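Local coordinates for protein 3' terminal uridylyl transferase (Trypanosoma brucei, PDB 5HZD) that adds uridines from UTP to the 3' ends of guide RNAs, ribosomal RNAs and some mRNAs in mitochondrial RNA editing, this chain holding its zinc finger and catalytic region, at residues Q230-R235 / M239-L244; E245-A250 / R277-N282; E462-D467 / N472-R477; S297-K302 / D467-N472; V128-A133 / G137-L142. All blocks are in the same frame, centred on the assembly; numbering follows the deposited sequence. Where two conformers were deposited one is given.

Contact 1 of 5, residues Q230-R235 / M239-L244; sequences QVWWNR and MMSATL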
# COMPACT_ATOMS: atom_id res chain seq x y z
N GLN A 230 3.76 -31.46 21.19
CA GLN A 230 3.43 -32.86 21.07
C GLN A 230 3.97 -33.36 19.74
O GLN A 230 3.91 -32.64 18.74
CB GLN A 230 1.92 -33.04 21.09
CG GLN A 230 1.48 -34.47 20.98
CD GLN A 230 -0.02 -34.63 20.97
OE1 GLN A 230 -0.76 -33.74 20.55
NE2 GLN A 230 -0.48 -35.76 21.45
N VAL A 231 4.53 -34.56 19.75
CA VAL A 231 4.99 -35.20 18.53
C VAL A 231 4.47 -36.63 18.56
O VAL A 231 4.56 -37.29 19.61
CB VAL A 231 6.51 -35.25 18.49
CG1 VAL A 231 6.97 -36.19 17.41
CG2 VAL A 231 7.07 -33.85 18.25
N TRP A 232 3.92 -37.12 17.44
CA TRP A 232 3.46 -38.50 17.38
C TRP A 232 3.58 -39.16 16.00
O TRP A 232 3.56 -38.49 14.97
CB TRP A 232 2.03 -38.61 17.93
CG TRP A 232 0.94 -37.93 17.13
CD1 TRP A 232 0.01 -38.56 16.35
CD2 TRP A 232 0.62 -36.52 17.08
NE1 TRP A 232 -0.86 -37.64 15.81
CE2 TRP A 232 -0.51 -36.38 16.24
CE3 TRP A 232 1.17 -35.37 17.66
CZ2 TRP A 232 -1.09 -35.14 15.95
CZ3 TRP A 232 0.60 -34.12 17.37
CH2 TRP A 232 -0.52 -34.02 16.52
N TRP A 233 3.72 -40.48 15.98
CA TRP A 233 3.94 -41.22 14.74
C TRP A 233 2.79 -42.15 14.40
O TRP A 233 2.11 -42.66 15.30
CB TRP A 233 5.21 -42.05 14.84
CG TRP A 233 6.46 -41.25 14.84
CD1 TRP A 233 7.03 -40.60 15.90
CD2 TRP A 233 7.32 -41.01 13.72
NE1 TRP A 233 8.18 -39.95 15.50
CE2 TRP A 233 8.38 -40.20 14.17
CE3 TRP A 233 7.27 -41.39 12.37
CZ2 TRP A 233 9.41 -39.78 13.32
CZ3 TRP A 233 8.29 -40.97 11.53
CH2 TRP A 233 9.34 -40.16 12.01
N ASN A 234 2.58 -42.40 13.11
CA ASN A 234 1.58 -43.40 12.73
C ASN A 234 2.09 -44.83 12.86
O ASN A 234 3.26 -45.07 13.17
CB ASN A 234 0.97 -43.11 11.35
CG ASN A 234 1.94 -43.36 10.21
OD1 ASN A 234 3.13 -43.58 10.42
ND2 ASN A 234 1.42 -43.37 8.99
N ARG A 235 1.21 -45.80 12.60
CA ARG A 235 1.48 -47.18 12.98
C ARG A 235 2.62 -47.72 12.12
O ARG A 235 3.38 -48.59 12.55
CB ARG A 235 0.23 -48.07 12.84
CG ARG A 235 -1.08 -47.65 13.60
CD ARG A 235 -0.96 -46.34 14.43
NE ARG A 235 -1.93 -45.28 14.10
CZ ARG A 235 -2.18 -44.78 12.89
NH1 ARG A 235 -1.55 -45.24 11.81
NH2 ARG A 235 -3.07 -43.82 12.75
N MET A 239 4.76 -41.42 8.90
CA MET A 239 4.22 -40.10 9.04
C MET A 239 4.41 -39.65 10.48
O MET A 239 4.09 -40.38 11.40
CB MET A 239 2.74 -40.05 8.67
CG MET A 239 2.15 -38.69 8.90
SD MET A 239 0.39 -38.67 8.56
CE MET A 239 -0.18 -39.90 9.73
N MET A 240 4.97 -38.47 10.65
CA MET A 240 5.11 -37.89 11.98
C MET A 240 4.32 -36.59 12.02
O MET A 240 4.46 -35.73 11.17
CB MET A 240 6.57 -37.58 12.34
CG MET A 240 6.75 -37.20 13.83
SD MET A 240 8.39 -36.56 14.23
CE MET A 240 8.20 -34.82 13.80
N SER A 241 3.49 -36.43 13.04
CA SER A 241 2.78 -35.18 13.22
C SER A 241 3.37 -34.44 14.42
O SER A 241 3.91 -35.07 15.33
CB SER A 241 1.30 -35.43 13.48
OG SER A 241 0.73 -36.22 12.46
N ALA A 242 3.27 -33.12 14.41
CA ALA A 242 3.80 -32.34 15.51
C ALA A 242 2.91 -31.13 15.74
O ALA A 242 2.51 -30.45 14.78
CB ALA A 242 5.22 -31.87 15.20
N THR A 243 2.61 -30.88 17.00
CA THR A 243 1.94 -29.66 17.40
C THR A 243 2.95 -28.74 18.07
O THR A 243 3.64 -29.14 19.01
CB THR A 243 0.80 -29.95 18.38
OG1 THR A 243 -0.18 -30.75 17.71
CG2 THR A 243 0.14 -28.65 18.84
N LEU A 244 3.03 -27.52 17.58
CA LEU A 244 4.02 -26.58 18.05
C LEU A 244 3.31 -25.56 18.92
O LEU A 244 2.09 -25.51 18.91
CB LEU A 244 4.71 -25.89 16.86
CG LEU A 244 5.58 -26.79 15.97
CD1 LEU A 244 6.49 -27.69 16.82
CD2 LEU A 244 4.77 -27.63 15.00
O HOH W 1 1.28 -39.01 12.72
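An antiparallel β-hairpin joins strands 228-233 and 239-244, with Trp232-Ser241 as a hydrogen-bonded pair and Trp233-Met240 as a non-hydrogen-bonded one. The bond from Ser241 N to Trp232 O measures 2.8 Å. Each tryptophan lies over its cross-strand partner. Ser241 CB sits 3.5 Å from the centroid of the Trp232 six-membered ring, a CH-π contact, while Thr243 OG1, hydrogen-bonded to Ser198 OG, meets the edge of that indole in plane. On the other side of the sheet Met240 CB stands over the centre of the Trp233 six-membered ring, 3.5 Å from its centroid. Met240 CG is anti to the backbone N (chi1 -170°), which carries the chain along the indole and brings SD obliquely to its five-membered ring, a Met-aromatic contact; SD also touches Val231 CG1 at 3.5 Å. Water joins Ser241 OG to Trp232 O. Helix 209-223 covers the Trp233 side, where Glu216 accepts from the indole NE1, and strand 198-203 pairs with the far side of strand 239-244.

Contact 2 of 5, residues E245-A250 / R277-N282; sequences ESTTAA and RPELYN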
# COMPACT_ATOMS: atom_id res chain seq x y z
N GLU A 245 4.07 -24.74 19.63
CA GLU A 245 3.48 -23.82 20.62
C GLU A 245 2.73 -22.66 19.97
O GLU A 245 1.88 -22.01 20.62
CB GLU A 245 4.57 -23.28 21.56
CG GLU A 245 5.56 -22.34 20.89
CD GLU A 245 6.69 -21.94 21.82
OE1 GLU A 245 7.74 -21.47 21.32
OE2 GLU A 245 6.53 -22.08 23.06
N SER A 246 3.02 -22.39 18.70
CA SER A 246 2.41 -21.27 18.00
C SER A 246 2.41 -21.56 16.51
O SER A 246 3.08 -22.47 16.05
CB SER A 246 3.19 -19.99 18.27
OG SER A 246 4.43 -20.00 17.60
N THR A 247 1.65 -20.77 15.75
CA THR A 247 1.67 -20.90 14.29
C THR A 247 3.02 -20.52 13.72
O THR A 247 3.42 -21.05 12.69
CB THR A 247 0.57 -20.02 13.65
OG1 THR A 247 0.64 -18.70 14.22
CG2 THR A 247 -0.81 -20.60 13.91
N THR A 248 3.72 -19.59 14.34
CA THR A 248 5.04 -19.23 13.84
C THR A 248 6.03 -20.38 14.09
O THR A 248 6.82 -20.72 13.20
CB THR A 248 5.54 -17.92 14.46
OG1 THR A 248 4.58 -16.88 14.18
CG2 THR A 248 6.86 -17.51 13.87
N ALA A 249 5.99 -20.97 15.28
CA ALA A 249 6.83 -22.14 15.52
C ALA A 249 6.50 -23.26 14.54
O ALA A 249 7.38 -24.02 14.16
CB ALA A 249 6.69 -22.65 16.97
N ALA A 250 5.24 -23.38 14.13
CA ALA A 250 4.84 -24.44 13.22
C ALA A 250 5.49 -24.25 11.85
O ALA A 250 5.94 -25.21 11.23
CB ALA A 250 3.33 -24.52 13.09
N ARG A 277 -4.79 -22.97 8.87
CA ARG A 277 -3.34 -22.91 8.72
C ARG A 277 -2.77 -21.66 9.36
O ARG A 277 -3.52 -20.73 9.73
CB ARG A 277 -3.02 -22.93 7.21
CG ARG A 277 -3.33 -24.27 6.52
CD ARG A 277 -3.06 -24.22 5.02
NE ARG A 277 -2.74 -25.56 4.53
CZ ARG A 277 -2.20 -25.79 3.33
NH1 ARG A 277 -1.96 -24.77 2.51
NH2 ARG A 277 -1.91 -27.04 2.96
N PRO A 278 -1.43 -21.59 9.49
CA PRO A 278 -0.77 -20.37 9.95
C PRO A 278 -1.13 -19.11 9.12
O PRO A 278 -1.49 -19.21 7.93
CB PRO A 278 0.72 -20.70 9.76
CG PRO A 278 0.77 -22.20 9.99
CD PRO A 278 -0.48 -22.72 9.33
N GLU A 279 -1.03 -17.95 9.76
CA GLU A 279 -1.43 -16.65 9.17
C GLU A 279 -0.95 -16.40 7.73
O GLU A 279 -1.71 -15.89 6.89
CB GLU A 279 -0.98 -15.50 10.10
CG GLU A 279 -1.78 -15.38 11.42
CD GLU A 279 -1.33 -16.30 12.54
OE1 GLU A 279 -0.40 -17.15 12.36
OE2 GLU A 279 -1.89 -16.21 13.66
N LEU A 280 0.29 -16.76 7.43
CA LEU A 280 0.87 -16.45 6.13
C LEU A 280 0.08 -17.09 4.99
O LEU A 280 0.02 -16.56 3.86
CB LEU A 280 2.34 -16.89 6.11
CG LEU A 280 3.11 -16.52 4.85
CD1 LEU A 280 3.28 -15.00 4.73
CD2 LEU A 280 4.46 -17.22 4.76
N TYR A 281 -0.56 -18.22 5.27
CA TYR A 281 -1.32 -18.94 4.24
C TYR A 281 -2.65 -18.27 3.94
O TYR A 281 -3.30 -18.56 2.93
CB TYR A 281 -1.61 -20.38 4.68
CG TYR A 281 -0.41 -21.27 4.79
CD1 TYR A 281 -0.03 -22.08 3.72
CD2 TYR A 281 0.35 -21.30 5.95
CE1 TYR A 281 1.08 -22.91 3.82
CE2 TYR A 281 1.47 -22.13 6.05
CZ TYR A 281 1.83 -22.92 4.99
OH TYR A 281 2.94 -23.73 5.16
N ASN A 282 -3.08 -17.37 4.82
CA ASN A 282 -4.44 -16.88 4.81
C ASN A 282 -4.57 -15.44 4.34
O ASN A 282 -5.68 -14.90 4.28
CB ASN A 282 -5.02 -16.98 6.22
CG ASN A 282 -5.01 -18.39 6.75
OD1 ASN A 282 -5.11 -19.35 5.99
ND2 ASN A 282 -4.89 -18.53 8.07
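Thr247, in the first turn of helix 247-254, faces Pro278, their CA atoms 5.0 Å apart, just where the loop at 277-282 enters a helix-like turn in which Tyr281 N bonds to Pro278 O. The contact is small and rests on three side chains. Its polar part is the bond from Thr247 OG1 to Glu279 OE1, 2.6 Å long, with the carboxylate oxygen using its syn lone pair. Thr247 holds OG1 between its backbone N and carbonyl carbon (chi1 48°), and Glu279 bends at chi2 (83°), which turns the carboxylate back to the hydroxyl; the two side chains cross at about a right angle. Beside this bond the apolar part forms, with Thr247 CB resting 4.0 Å from Pro278 CB. The helix start is itself secured by Ser246, the N-cap residue, whose OG accepts from Ala249 N at 3.0 Å in an almost straight bond of 171°. In the loop, Asn282 ND2 reaches back to Arg277 O from above the carbonyl plane, closing the turn on itself. Glu279 has further partners on helix 80-100: Gln92 NE2 also donates to OE1, and Arg88 forms a salt bridge with OE2, which would favour the ionised carboxylate. Helix 80-100 therefore underlies both segments, while Ala249 and Ala250 pack on Leu244 of strand 239-244 and Tyr281 stacks on Phe159.

Contact 3 of 5, residues E462-D467 / N472-R477; sequences ELCIED and NLNLGR. With SO4 (sulfate ion), chain C.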
# COMPACT_ATOMS: atom_id res chain seq x y z
N GLU A 462 0.95 18.34 -17.54
CA GLU A 462 -0.30 19.06 -17.36
C GLU A 462 -0.66 19.14 -15.89
O GLU A 462 -0.90 20.23 -15.35
CB GLU A 462 -1.41 18.33 -18.10
CG GLU A 462 -2.66 19.13 -18.29
CD GLU A 462 -2.52 20.33 -19.24
OE1 GLU A 462 -1.82 20.26 -20.29
OE2 GLU A 462 -3.15 21.35 -18.92
N LEU A 463 -0.74 17.97 -15.27
CA LEU A 463 -0.93 17.90 -13.83
C LEU A 463 0.34 17.34 -13.24
O LEU A 463 0.75 16.22 -13.59
CB LEU A 463 -2.08 16.95 -13.49
CG LEU A 463 -3.42 17.18 -14.18
CD1 LEU A 463 -4.46 16.26 -13.54
CD2 LEU A 463 -3.84 18.64 -14.04
N CYS A 464 0.99 18.09 -12.35
CA CYS A 464 2.31 17.68 -11.88
C CYS A 464 2.35 17.37 -10.40
O CYS A 464 1.96 18.21 -9.57
CB CYS A 464 3.33 18.78 -12.16
SG CYS A 464 3.60 19.02 -13.93
N ILE A 465 2.84 16.17 -10.06
CA ILE A 465 3.04 15.77 -8.67
C ILE A 465 4.45 15.19 -8.63
O ILE A 465 4.76 14.23 -9.36
CB ILE A 465 2.03 14.68 -8.26
CG1 ILE A 465 0.61 15.23 -8.36
CG2 ILE A 465 2.31 14.24 -6.84
CD1 ILE A 465 -0.45 14.16 -7.97
N GLU A 466 5.32 15.80 -7.84
CA GLU A 466 6.71 15.36 -7.76
C GLU A 466 6.82 14.12 -6.86
O GLU A 466 6.33 14.13 -5.72
CB GLU A 466 7.59 16.51 -7.24
CG GLU A 466 9.10 16.14 -7.12
CD GLU A 466 10.04 17.30 -6.82
OE1 GLU A 466 9.64 18.37 -6.30
OE2 GLU A 466 11.25 17.15 -7.13
N ASP A 467 7.45 13.05 -7.36
CA ASP A 467 7.72 11.89 -6.50
C ASP A 467 8.78 12.27 -5.46
O ASP A 467 9.83 12.85 -5.79
CB ASP A 467 8.23 10.72 -7.34
CG ASP A 467 8.38 9.47 -6.53
OD1 ASP A 467 9.36 9.36 -5.78
OD2 ASP A 467 7.54 8.57 -6.65
N ASN A 472 12.91 13.85 -11.02
CA ASN A 472 12.44 13.96 -12.37
C ASN A 472 11.38 12.96 -12.76
O ASN A 472 11.25 12.66 -13.94
CB ASN A 472 13.59 13.93 -13.37
CG ASN A 472 13.23 14.65 -14.66
OD1 ASN A 472 12.42 15.59 -14.63
ND2 ASN A 472 13.78 14.20 -15.78
N LEU A 473 10.58 12.51 -11.79
CA LEU A 473 9.44 11.64 -12.07
C LEU A 473 8.16 12.36 -11.72
O LEU A 473 7.92 12.68 -10.55
CB LEU A 473 9.53 10.35 -11.26
CG LEU A 473 8.38 9.37 -11.52
CD1 LEU A 473 8.41 8.84 -12.95
CD2 LEU A 473 8.40 8.23 -10.47
N ASN A 474 7.35 12.63 -12.73
CA ASN A 474 6.02 13.18 -12.54
C ASN A 474 5.00 12.07 -12.37
O ASN A 474 4.81 11.26 -13.28
CB ASN A 474 5.61 14.07 -13.74
CG ASN A 474 4.23 14.71 -13.55
OD1 ASN A 474 3.72 14.76 -12.43
ND2 ASN A 474 3.62 15.19 -14.64
N LEU A 475 4.33 12.04 -11.22
CA LEU A 475 3.30 11.03 -11.02
C LEU A 475 2.11 11.25 -11.96
O LEU A 475 1.31 10.33 -12.19
CB LEU A 475 2.87 10.92 -9.54
CG LEU A 475 4.06 10.67 -8.60
CD1 LEU A 475 3.59 10.57 -7.16
CD2 LEU A 475 4.76 9.37 -8.99
N GLY A 476 2.00 12.44 -12.54
CA GLY A 476 1.00 12.67 -13.57
C GLY A 476 1.49 12.58 -15.02
O GLY A 476 0.86 13.14 -15.92
N ARG A 477 2.62 11.91 -15.24
CA ARG A 477 3.26 11.87 -16.55
C ARG A 477 2.45 11.29 -17.69
O ARG A 477 2.78 11.52 -18.85
CB ARG A 477 4.61 11.15 -16.46
CG ARG A 477 4.49 9.68 -16.10
CD ARG A 477 5.83 9.07 -15.70
NE ARG A 477 5.64 7.68 -15.23
CZ ARG A 477 5.18 7.34 -14.03
NH1 ARG A 477 4.83 8.28 -13.14
NH2 ARG A 477 5.06 6.06 -13.70
S SO4 C . 6.38 4.46 -16.97
O1 SO4 C . 7.41 3.99 -16.05
O2 SO4 C . 6.45 3.71 -18.23
O3 SO4 C . 6.59 5.88 -17.25
O4 SO4 C . 5.06 4.26 -16.35
O HOH W 2 0.15 15.67 -16.72
O HOH W 3 11.73 16.08 -9.69
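Ile465 to Asp467 and Leu473 to Leu475 pair at the base of the loop assigned as the nucleotide recognition motif, the two arms that carry it running in roughly opposing directions. Backbone bonds join them through Leu475 N to Ile465 O, 2.9 Å, and Asp467 N to Leu473 O, 3.2 Å, enclosing the single bridge of Glu466 and Asn474. The amide of Asn474 supplies the side-chain bonds. A chi1 of -178° sends it across to the other arm: OD1 accepts from Ile465 N at 2.9 Å and, from the opposite face of its plane, from Gly476 N, the latter an Asx turn. ND2 donates to Leu463 O at 3.2 Å and also to Arg460 O, so four bonds fix the amide's rotation. Apolar packing is lighter: Leu475 CD1 meets Ile465 CG2, the two side chains crossing at about a right angle. Asp467 and Ile465 lean on helix 336-349, the former on Tyr337 of the UTP site. At the outer end Arg477 NH1 donates to Asn474 O. A sulfate ion, probably from the crystallisation liquor, is held by His478 NE2 and by Arg477, whose NH2 donates to sulfate O4 and whose NE donates to O3 over 2.9 Å.

Contact 4 of 5, residues S297-K302 / D467-N472; sequences STLLRK and DPYEEN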
# COMPACT_ATOMS: atom_id res chain seq x y z
N SER A 297 6.46 4.37 2.64
CA SER A 297 5.41 4.16 3.64
C SER A 297 5.75 4.88 4.95
O SER A 297 4.87 5.41 5.63
CB SER A 297 5.21 2.65 3.91
OG SER A 297 4.75 1.98 2.74
N THR A 298 7.03 4.93 5.30
CA THR A 298 7.46 5.55 6.53
C THR A 298 7.27 7.07 6.43
O THR A 298 6.85 7.71 7.41
CB THR A 298 8.92 5.17 6.82
OG1 THR A 298 9.00 3.74 6.91
CG2 THR A 298 9.38 5.78 8.11
N LEU A 299 7.51 7.65 5.26
CA LEU A 299 7.23 9.09 5.07
C LEU A 299 5.73 9.38 5.24
O LEU A 299 5.36 10.34 5.95
CB LEU A 299 7.66 9.52 3.67
CG LEU A 299 7.37 11.00 3.35
CD1 LEU A 299 8.05 11.93 4.33
CD2 LEU A 299 7.82 11.28 1.89
N LEU A 300 4.90 8.54 4.62
CA LEU A 300 3.45 8.71 4.75
C LEU A 300 3.05 8.61 6.20
O LEU A 300 2.26 9.43 6.66
CB LEU A 300 2.65 7.68 3.92
CG LEU A 300 2.82 7.78 2.39
CD1 LEU A 300 1.98 6.76 1.72
CD2 LEU A 300 2.38 9.16 1.89
N ARG A 301 3.59 7.63 6.93
CA ARG A 301 3.18 7.44 8.32
C ARG A 301 3.46 8.67 9.17
O ARG A 301 2.59 9.11 9.97
CB ARG A 301 3.88 6.22 8.91
CG ARG A 301 3.34 5.83 10.26
CD ARG A 301 4.15 4.69 10.84
NE ARG A 301 3.77 4.51 12.23
CZ ARG A 301 4.31 5.16 13.27
NH1 ARG A 301 5.32 6.01 13.11
NH2 ARG A 301 3.84 4.94 14.50
N LYS A 302 4.63 9.28 9.00
CA LYS A 302 4.99 10.44 9.79
C LYS A 302 4.02 11.60 9.53
O LYS A 302 3.51 12.22 10.48
CB LYS A 302 6.43 10.83 9.45
CG LYS A 302 6.99 11.89 10.34
CD LYS A 302 8.50 12.01 10.12
CE LYS A 302 9.12 13.09 11.00
NZ LYS A 302 9.01 12.80 12.47
N ASP A 467 7.45 13.05 -7.36
CA ASP A 467 7.72 11.89 -6.50
C ASP A 467 8.78 12.27 -5.46
O ASP A 467 9.83 12.85 -5.79
CB ASP A 467 8.23 10.72 -7.34
CG ASP A 467 8.38 9.47 -6.53
OD1 ASP A 467 9.36 9.36 -5.78
OD2 ASP A 467 7.54 8.57 -6.65
N PRO A 468 8.51 11.99 -4.17
CA PRO A 468 9.43 12.42 -3.12
C PRO A 468 10.86 11.90 -3.26
O PRO A 468 11.80 12.65 -2.95
CB PRO A 468 8.78 11.85 -1.86
CG PRO A 468 7.32 11.93 -2.16
CD PRO A 468 7.23 11.52 -3.62
N TYR A 469 11.04 10.66 -3.72
CA TYR A 469 12.40 10.07 -3.72
C TYR A 469 12.98 9.78 -5.10
O TYR A 469 14.19 9.55 -5.23
CB TYR A 469 12.44 8.82 -2.83
CG TYR A 469 12.13 9.12 -1.38
CD1 TYR A 469 12.98 9.93 -0.61
CD2 TYR A 469 10.98 8.61 -0.79
CE1 TYR A 469 12.69 10.23 0.71
CE2 TYR A 469 10.68 8.90 0.53
CZ TYR A 469 11.52 9.70 1.26
OH TYR A 469 11.23 9.96 2.56
N GLU A 470 12.15 9.79 -6.13
CA GLU A 470 12.68 9.69 -7.48
C GLU A 470 12.71 11.06 -8.18
O GLU A 470 11.67 11.58 -8.59
CB GLU A 470 11.88 8.68 -8.28
CG GLU A 470 12.44 8.43 -9.68
CD GLU A 470 12.04 7.08 -10.24
OE1 GLU A 470 12.02 6.93 -11.49
OE2 GLU A 470 11.75 6.15 -9.44
N GLU A 471 13.89 11.64 -8.36
CA GLU A 471 13.93 12.92 -9.07
C GLU A 471 13.53 12.78 -10.54
O GLU A 471 13.71 11.74 -11.18
CB GLU A 471 15.27 13.64 -8.93
CG GLU A 471 15.16 15.15 -9.14
CD GLU A 471 16.52 15.84 -9.19
OE1 GLU A 471 16.59 17.00 -9.66
OE2 GLU A 471 17.52 15.22 -8.77
N ASN A 472 12.91 13.85 -11.02
CA ASN A 472 12.44 13.96 -12.37
C ASN A 472 11.38 12.96 -12.76
O ASN A 472 11.25 12.66 -13.94
CB ASN A 472 13.59 13.93 -13.37
CG ASN A 472 13.23 14.65 -14.66
OD1 ASN A 472 12.42 15.59 -14.63
ND2 ASN A 472 13.78 14.20 -15.78
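Leu299 of helix 292-304 packs, buried, on Pro468 and Tyr469 of the segment assigned as the nucleotide recognition motif, an apolar contact that joins two parts of the chain far apart in sequence. Of residues 297-302, Leu299 makes the contact. Its chi1 of 178° carries CG towards the motif and chi2 of 58° sets CD2 as the methyl that touches: it lies 3.9 Å from Pro468 CB and 4.0 Å from Tyr469 CE2. The proline and the tyrosine pack on each other too, Pro468 CB lying over one face of the phenol ring towards its rim, and the leucine methyl approaches that ring obliquely. Tyr469 OH, close to Leu299 CD2, is hydrogen-bonded to Pro358 O. Two UTP-site residues adjoin the packing: Asn296 touches Tyr469 and Tyr337 touches Pro468; Ser297 of the same site belongs to this helix turn. The motif's bend is fixed by Asp467, whose OD1 takes bonds from opposite faces of its carboxylate plane: Tyr469 N at 3.0 Å, an Asx turn, and Glu470 N at 2.8 Å.

Contact 5 of 5, residues V128-A133 / G137-L142; sequences VVDVDA and GSWPPL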
# COMPACT_ATOMS: atom_id res chain seq x y z
N VAL A 128 11.93 -8.14 1.13
CA VAL A 128 12.95 -9.06 1.65
C VAL A 128 14.31 -8.46 1.34
O VAL A 128 14.68 -8.33 0.18
CB VAL A 128 12.81 -10.43 0.92
CG1 VAL A 128 13.95 -11.40 1.34
CG2 VAL A 128 11.42 -11.04 1.21
N VAL A 129 15.07 -8.08 2.38
CA VAL A 129 16.29 -7.31 2.20
C VAL A 129 17.35 -7.79 3.18
O VAL A 129 17.07 -7.98 4.39
CB VAL A 129 16.04 -5.80 2.51
CG1 VAL A 129 17.34 -4.98 2.31
CG2 VAL A 129 14.92 -5.25 1.61
N ASP A 130 18.57 -7.95 2.66
CA ASP A 130 19.79 -8.15 3.44
C ASP A 130 20.40 -6.76 3.58
O ASP A 130 20.96 -6.22 2.61
CB ASP A 130 20.72 -9.09 2.66
CG ASP A 130 22.11 -9.27 3.29
OD1 ASP A 130 22.54 -8.46 4.15
OD2 ASP A 130 22.83 -10.21 2.87
N VAL A 131 20.29 -6.22 4.79
CA VAL A 131 20.69 -4.83 5.05
C VAL A 131 22.19 -4.62 4.87
O VAL A 131 22.59 -3.62 4.25
CB VAL A 131 20.21 -4.39 6.42
CG1 VAL A 131 20.79 -3.01 6.81
CG2 VAL A 131 18.69 -4.35 6.43
N ASP A 132 23.02 -5.53 5.37
CA ASP A 132 24.47 -5.48 5.14
C ASP A 132 24.76 -5.38 3.64
O ASP A 132 25.56 -4.54 3.20
CB ASP A 132 25.16 -6.73 5.67
CG ASP A 132 25.30 -6.73 7.17
OD1 ASP A 132 25.00 -5.70 7.79
OD2 ASP A 132 25.75 -7.77 7.73
N ALA A 133 24.10 -6.23 2.85
CA ALA A 133 24.36 -6.25 1.41
C ALA A 133 23.90 -4.96 0.76
O ALA A 133 24.61 -4.42 -0.10
CB ALA A 133 23.68 -7.44 0.75
N GLY A 137 26.00 -1.99 -1.49
CA GLY A 137 25.54 -1.77 -2.85
C GLY A 137 25.33 -3.05 -3.63
O GLY A 137 25.45 -3.07 -4.85
N SER A 138 25.00 -4.14 -2.93
CA SER A 138 24.83 -5.45 -3.56
C SER A 138 23.50 -6.08 -3.20
O SER A 138 23.43 -7.28 -2.97
CB SER A 138 25.93 -6.40 -3.10
OG SER A 138 27.21 -5.94 -3.51
N TRP A 139 22.43 -5.29 -3.15
CA TRP A 139 21.09 -5.83 -2.95
C TRP A 139 20.14 -5.07 -3.86
O TRP A 139 20.25 -3.85 -3.99
CB TRP A 139 20.62 -5.69 -1.48
CG TRP A 139 19.42 -6.56 -1.23
CD1 TRP A 139 18.11 -6.19 -1.32
CD2 TRP A 139 19.43 -7.97 -0.96
NE1 TRP A 139 17.29 -7.28 -1.10
CE2 TRP A 139 18.08 -8.38 -0.87
CE3 TRP A 139 20.44 -8.93 -0.78
CZ2 TRP A 139 17.72 -9.71 -0.62
CZ3 TRP A 139 20.09 -10.24 -0.53
CH2 TRP A 139 18.72 -10.62 -0.44
N PRO A 140 19.20 -5.78 -4.51
CA PRO A 140 18.92 -7.22 -4.47
C PRO A 140 19.81 -8.04 -5.38
O PRO A 140 20.42 -7.51 -6.33
CB PRO A 140 17.46 -7.29 -4.94
CG PRO A 140 17.35 -6.15 -5.90
CD PRO A 140 18.20 -5.04 -5.30
N PRO A 141 19.87 -9.36 -5.12
CA PRO A 141 20.50 -10.25 -6.09
C PRO A 141 19.57 -10.37 -7.29
O PRO A 141 18.50 -9.77 -7.25
CB PRO A 141 20.57 -11.58 -5.34
CG PRO A 141 19.39 -11.56 -4.40
CD PRO A 141 19.16 -10.09 -4.04
N LEU A 142 19.94 -11.13 -8.31
CA LEU A 142 19.11 -11.15 -9.51
C LEU A 142 17.70 -11.58 -9.17
O LEU A 142 17.46 -12.68 -8.65
CB LEU A 142 19.73 -12.03 -10.58
CG LEU A 142 20.88 -11.28 -11.30
CD1 LEU A 142 21.54 -12.16 -12.28
CD2 LEU A 142 20.37 -10.03 -12.03
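Ala133 O takes a bond of 2.9 Å from Ser138 N, which comes from above the carbonyl plane and closes a Schellman motif at Gly137, whose phi is positive (81°). The chain then turns back, and Trp139 lays its indole against Val128 to Asp130 and the start of helix 131-135. A chi1 of -165° swings the ring back over Asp130: Asp130 CB lies 3.8 Å from the centroid of the six-membered ring, Val129 CG1 4.3 Å from that of the five-membered ring, both over one face. Pro140 CB and Pro141 CD cover the opposite face, after a cis peptide bond before Pro140, while Ala133 CB approaches obliquely. Trp139 NE1 donates to Val128 O, near the ring plane, in a weak bond of 3.1 Å, and has a second weak acceptor in Phe289 O. Asp130 also caps helix 131-135, its OD1 accepting from Ala133 N at 3.0 Å, and OD2 is bonded to His101. In this palm-domain turn the indole is thus held mainly by packing on both faces, its N-H being shared between two weak acceptors, whereas the helix ends are set by directed bonds to Asp130 and Ala133.

Overall arrangement
From the N terminus, contact 5 comes first and closes a short loop around helix 131-135, where strand 124-129 leaves the five-stranded palm sheet. Contact 1 follows, the hairpin at the edge of the four-stranded antiparallel sheet, and its second strand leads straight into helix 247-254, where contact 2 opens; the two touch through Leu244 and Ala250. Contact 2 closes a longer loop that brings the chain back towards strand 285-288 of the palm sheet. Contact 4 spans 164 residues, tying helix 292-304 to the nucleotide recognition motif, and crosses contact 3, which closes the motif's own loop and shares Asp467 and Asn472. Contacts 1 and 3 lie on opposite sides of the chain's centre, about 58 Å between centres.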